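Local structure of apical membrane antigen 1 (Babesia divergens, 4APM) at residues K310-N318 with R327-C335. The protein probably takes part in the moving junction through which this apicomplexan parasite invades its host cell, as a calcium-binding apical membrane antigen. Numbering follows the deposited sequence.
Sequences KGVGMNWAN and RVIEETPNC
The indole of Trp-316 lies between two layers of its own chain, with Pro-333, Thr-332 and Glu-331 over one face and the CB of Asn-315 over the centre of the other. Pro-333 CD makes a CH-pi contact with the five-membered ring, 3.5 Å from its centroid and nearly on the ring normal. Thr-332 CA lies over the six-membered ring, 4.2 Å from its centroid and 27° off the normal. Glu-331 O sits above the rim, 3.4 Å from CZ3, while Ile-329 O and Glu-330 CA meet the edge in the ring plane. With CG turned beside the backbone N (chi1 -42°), the ring folds back along the 330-333 chain; Phe-227 packs edge-to-face against it, and NE1 hydrogen-bonds to Phe-19 O.

Trp-316 opens the first strand of an antiparallel hairpin, 316-320 with 325-329, the inner two strands of a four-stranded sheet flanked by 242-245 and 342-346. Asn-318 and Arg-327 form a hydrogen-bonded pair: Asn-318 N reaches Arg-327 O at 3.0 Å, and Arg-327 N returns to Asn-318 O at 2.9 Å. Ala-317 and Val-328 are a non-hydrogen-bonded pair, and beyond them Ile-329 N points almost straight at Trp-316 O (3.1 Å, 176°). Arg-327 NH1 is held by Ile-238 O and Ser-240 OG.

Regular pairing then ends, yet the chains stay close: Met-314 CA makes a CA-H...O contact with Ile-329 O at 3.4 Å. Met-314, centre of an inverse gamma turn, sets CB against Val-328 CG2 at 3.8 Å, its extended chain alongside Glu-330. A water links Gly-313 N to Glu-330 O. Backbone hydrogen bonds thus hold the strands, while the indole, its N-H satisfied, packs the hairpin against the segment leading to strand 335-339 and the Cys-235 to Cys-335 disulfide.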
loop_
_atom_site.group_PDB
_atom_site.type_symbol
_atom_site.label_atom_id
_atom_site.label_comp_id
_atom_site.label_asym_id
_atom_site.label_seq_id
_atom_site.Cartn_x
_atom_site.Cartn_y
_atom_site.Cartn_z
ATOM N N LYS A 310 -11.193 -7.247 7.151
ATOM C CA LYS A 310 -11.438 -5.866 7.570
ATOM C C LYS A 310 -10.221 -4.928 7.402
ATOM O O LYS A 310 -10.122 -3.929 8.121
ATOM C CB LYS A 310 -11.870 -5.817 9.035
ATOM C CG LYS A 310 -12.909 -6.838 9.411
ATOM C CD LYS A 310 -14.173 -6.600 8.625
ATOM C CE LYS A 310 -14.966 -5.451 9.221
ATOM N NZ LYS A 310 -16.396 -5.570 8.818
ATOM N N GLY A 311 -9.285 -5.267 6.511
ATOM C CA GLY A 311 -8.062 -4.481 6.357
ATOM C C GLY A 311 -6.900 -4.835 7.271
ATOM O O GLY A 311 -5.923 -4.088 7.344
ATOM N N VAL A 312 -7.018 -5.951 7.991
ATOM C CA VAL A 312 -6.055 -6.359 9.008
ATOM C C VAL A 312 -5.084 -7.343 8.404
ATOM O O VAL A 312 -5.492 -8.265 7.719
ATOM C CB VAL A 312 -6.756 -7.033 10.217
ATOM C CG1 VAL A 312 -5.732 -7.618 11.179
ATOM C CG2 VAL A 312 -7.649 -6.031 10.941
ATOM N N GLY A 313 -3.794 -7.104 8.613
ATOM C CA GLY A 313 -2.737 -7.896 7.996
ATOM C C GLY A 313 -1.368 -7.258 8.148
ATOM O O GLY A 313 -1.210 -6.212 8.799
ATOM N N MET A 314 -0.340 -7.893 7.610
ATOM C CA MET A 314 0.967 -7.249 7.649
ATOM C C MET A 314 1.086 -6.256 6.512
ATOM O O MET A 314 1.627 -6.590 5.459
ATOM C CB MET A 314 2.064 -8.282 7.550
ATOM C CG MET A 314 1.840 -9.438 8.496
ATOM S SD MET A 314 3.289 -10.504 8.555
ATOM C CE MET A 314 2.610 -11.876 9.485
ATOM N N ASN A 315 0.643 -5.023 6.761
ATOM C CA ASN A 315 0.373 -4.027 5.713
ATOM C C ASN A 315 1.453 -2.956 5.478
ATOM O O ASN A 315 1.254 -2.053 4.668
ATOM C CB ASN A 315 -0.958 -3.310 6.002
ATOM C CG ASN A 315 -2.146 -4.264 6.040
ATOM O OD1 ASN A 315 -2.151 -5.300 5.357
ATOM N ND2 ASN A 315 -3.198 -3.885 6.791
ATOM N N TRP A 316 2.535 -3.010 6.249
ATOM C CA TRP A 316 3.531 -1.927 6.298
ATOM C C TRP A 316 4.871 -2.572 6.443
ATOM O O TRP A 316 4.983 -3.687 7.003
ATOM C CB TRP A 316 3.300 -0.999 7.502
ATOM C CG TRP A 316 1.857 -0.633 7.809
ATOM C CD1 TRP A 316 1.178 0.528 7.426
ATOM C CD2 TRP A 316 0.894 -1.381 8.639
ATOM N NE1 TRP A 316 -0.120 0.528 7.933
ATOM C CE2 TRP A 316 -0.345 -0.593 8.656
ATOM C CE3 TRP A 316 0.917 -2.605 9.296
ATOM C CZ2 TRP A 316 -1.466 -1.000 9.355
ATOM C CZ3 TRP A 316 -0.235 -3.007 10.011
ATOM C CH2 TRP A 316 -1.392 -2.215 10.039
ATOM N N ALA A 317 5.891 -1.926 5.881
ATOM C CA ALA A 317 7.271 -2.421 5.981
ATOM C C ALA A 317 8.255 -1.261 6.040
ATOM O O ALA A 317 7.988 -0.173 5.503
ATOM C CB ALA A 317 7.608 -3.336 4.805
ATOM N N ASN A 318 9.375 -1.498 6.719
ATOM C CA ASN A 318 10.502 -0.573 6.737
ATOM C C ASN A 318 11.606 -1.141 5.917
ATOM O O ASN A 318 12.086 -2.234 6.187
ATOM C CB ASN A 318 11.025 -0.421 8.147
ATOM C CG ASN A 318 9.942 -0.059 9.115
ATOM O OD1 ASN A 318 9.346 -0.940 9.729
ATOM N ND2 ASN A 318 9.614 1.225 9.194
ATOM N N ARG A 327 11.946 -4.976 7.063
ATOM C CA ARG A 327 11.234 -5.417 8.259
ATOM C C ARG A 327 9.724 -5.290 8.059
ATOM O O ARG A 327 9.197 -4.185 8.048
ATOM C CB ARG A 327 11.672 -4.620 9.490
ATOM C CG ARG A 327 13.171 -4.675 9.791
ATOM C CD ARG A 327 13.454 -4.200 11.228
ATOM N NE ARG A 327 12.984 -2.825 11.474
ATOM C CZ ARG A 327 11.935 -2.490 12.241
ATOM N NH1 ARG A 327 11.225 -3.416 12.900
ATOM N NH2 ARG A 327 11.621 -1.211 12.393
ATOM N N VAL A 328 9.028 -6.404 7.886
ATOM C CA VAL A 328 7.592 -6.314 7.791
ATOM C C VAL A 328 6.889 -6.378 9.142
ATOM O O VAL A 328 7.357 -7.055 10.063
ATOM C CB VAL A 328 6.963 -7.092 6.596
ATOM C CG1 VAL A 328 8.007 -7.783 5.735
ATOM C CG2 VAL A 328 5.772 -7.959 6.987
ATOM N N ILE A 329 5.916 -5.486 9.315
ATOM C CA ILE A 329 5.259 -5.279 10.600
ATOM C C ILE A 329 3.741 -5.452 10.505
ATOM O O ILE A 329 3.157 -5.353 9.442
ATOM C CB ILE A 329 5.578 -3.896 11.210
ATOM C CG1 ILE A 329 5.102 -2.761 10.286
ATOM C CG2 ILE A 329 7.067 -3.805 11.579
ATOM C CD1 ILE A 329 5.203 -1.368 10.888
ATOM N N GLU A 330 3.112 -5.711 11.639
ATOM C CA GLU A 330 1.706 -6.005 11.633
ATOM C C GLU A 330 0.908 -5.173 12.619
ATOM O O GLU A 330 -0.301 -5.349 12.724
ATOM C CB GLU A 330 1.451 -7.498 11.854
ATOM C CG GLU A 330 1.700 -7.996 13.277
ATOM C CD GLU A 330 1.700 -9.515 13.339
ATOM O OE1 GLU A 330 1.046 -10.168 12.486
ATOM O OE2 GLU A 330 2.396 -10.063 14.206
ATOM N N GLU A 331 1.578 -4.266 13.324
ATOM C CA GLU A 331 0.891 -3.333 14.201
ATOM C C GLU A 331 0.680 -2.030 13.454
ATOM O O GLU A 331 1.522 -1.628 12.626
ATOM C CB GLU A 331 1.711 -3.076 15.473
ATOM C CG GLU A 331 1.978 -4.320 16.320
ATOM C CD GLU A 331 2.995 -4.068 17.437
ATOM O OE1 GLU A 331 3.146 -2.892 17.873
ATOM O OE2 GLU A 331 3.650 -5.047 17.876
ATOM N N THR A 332 -0.407 -1.345 13.782
ATOM C CA THR A 332 -0.759 -0.113 13.100
ATOM C C THR A 332 0.202 0.998 13.522
ATOM O O THR A 332 0.365 1.250 14.698
ATOM C CB THR A 332 -2.212 0.288 13.413
ATOM O OG1 THR A 332 -3.099 -0.727 12.939
ATOM C CG2 THR A 332 -2.569 1.594 12.737
ATOM N N PRO A 333 0.899 1.624 12.564
ATOM C CA PRO A 333 1.777 2.720 12.984
ATOM C C PRO A 333 0.960 3.960 13.336
ATOM O O PRO A 333 -0.105 4.193 12.733
ATOM C CB PRO A 333 2.616 3.000 11.735
ATOM C CG PRO A 333 2.435 1.808 10.850
ATOM C CD PRO A 333 1.070 1.280 11.144
ATOM N N ASN A 334 1.447 4.745 14.297
ATOM C CA ASN A 334 0.830 6.044 14.613
ATOM C C ASN A 334 1.854 7.172 14.826
ATOM O O ASN A 334 1.488 8.290 15.206
ATOM C CB ASN A 334 -0.169 5.947 15.797
ATOM C CG ASN A 334 0.513 5.648 17.131
ATOM O OD1 ASN A 334 1.687 5.964 17.326
ATOM N ND2 ASN A 334 -0.229 5.030 18.057
ATOM N N CYS A 335 3.122 6.884 14.513
ATOM C CA CYS A 335 4.148 7.930 14.352
ATOM C C CYS A 335 5.332 7.421 13.526
ATOM O O CYS A 335 5.440 6.217 13.230
ATOM C CB CYS A 335 4.649 8.376 15.717
ATOM S SG CYS A 335 5.361 6.989 16.624
HETATM O O HOH W 1 -2.766 -5.384 10.774
#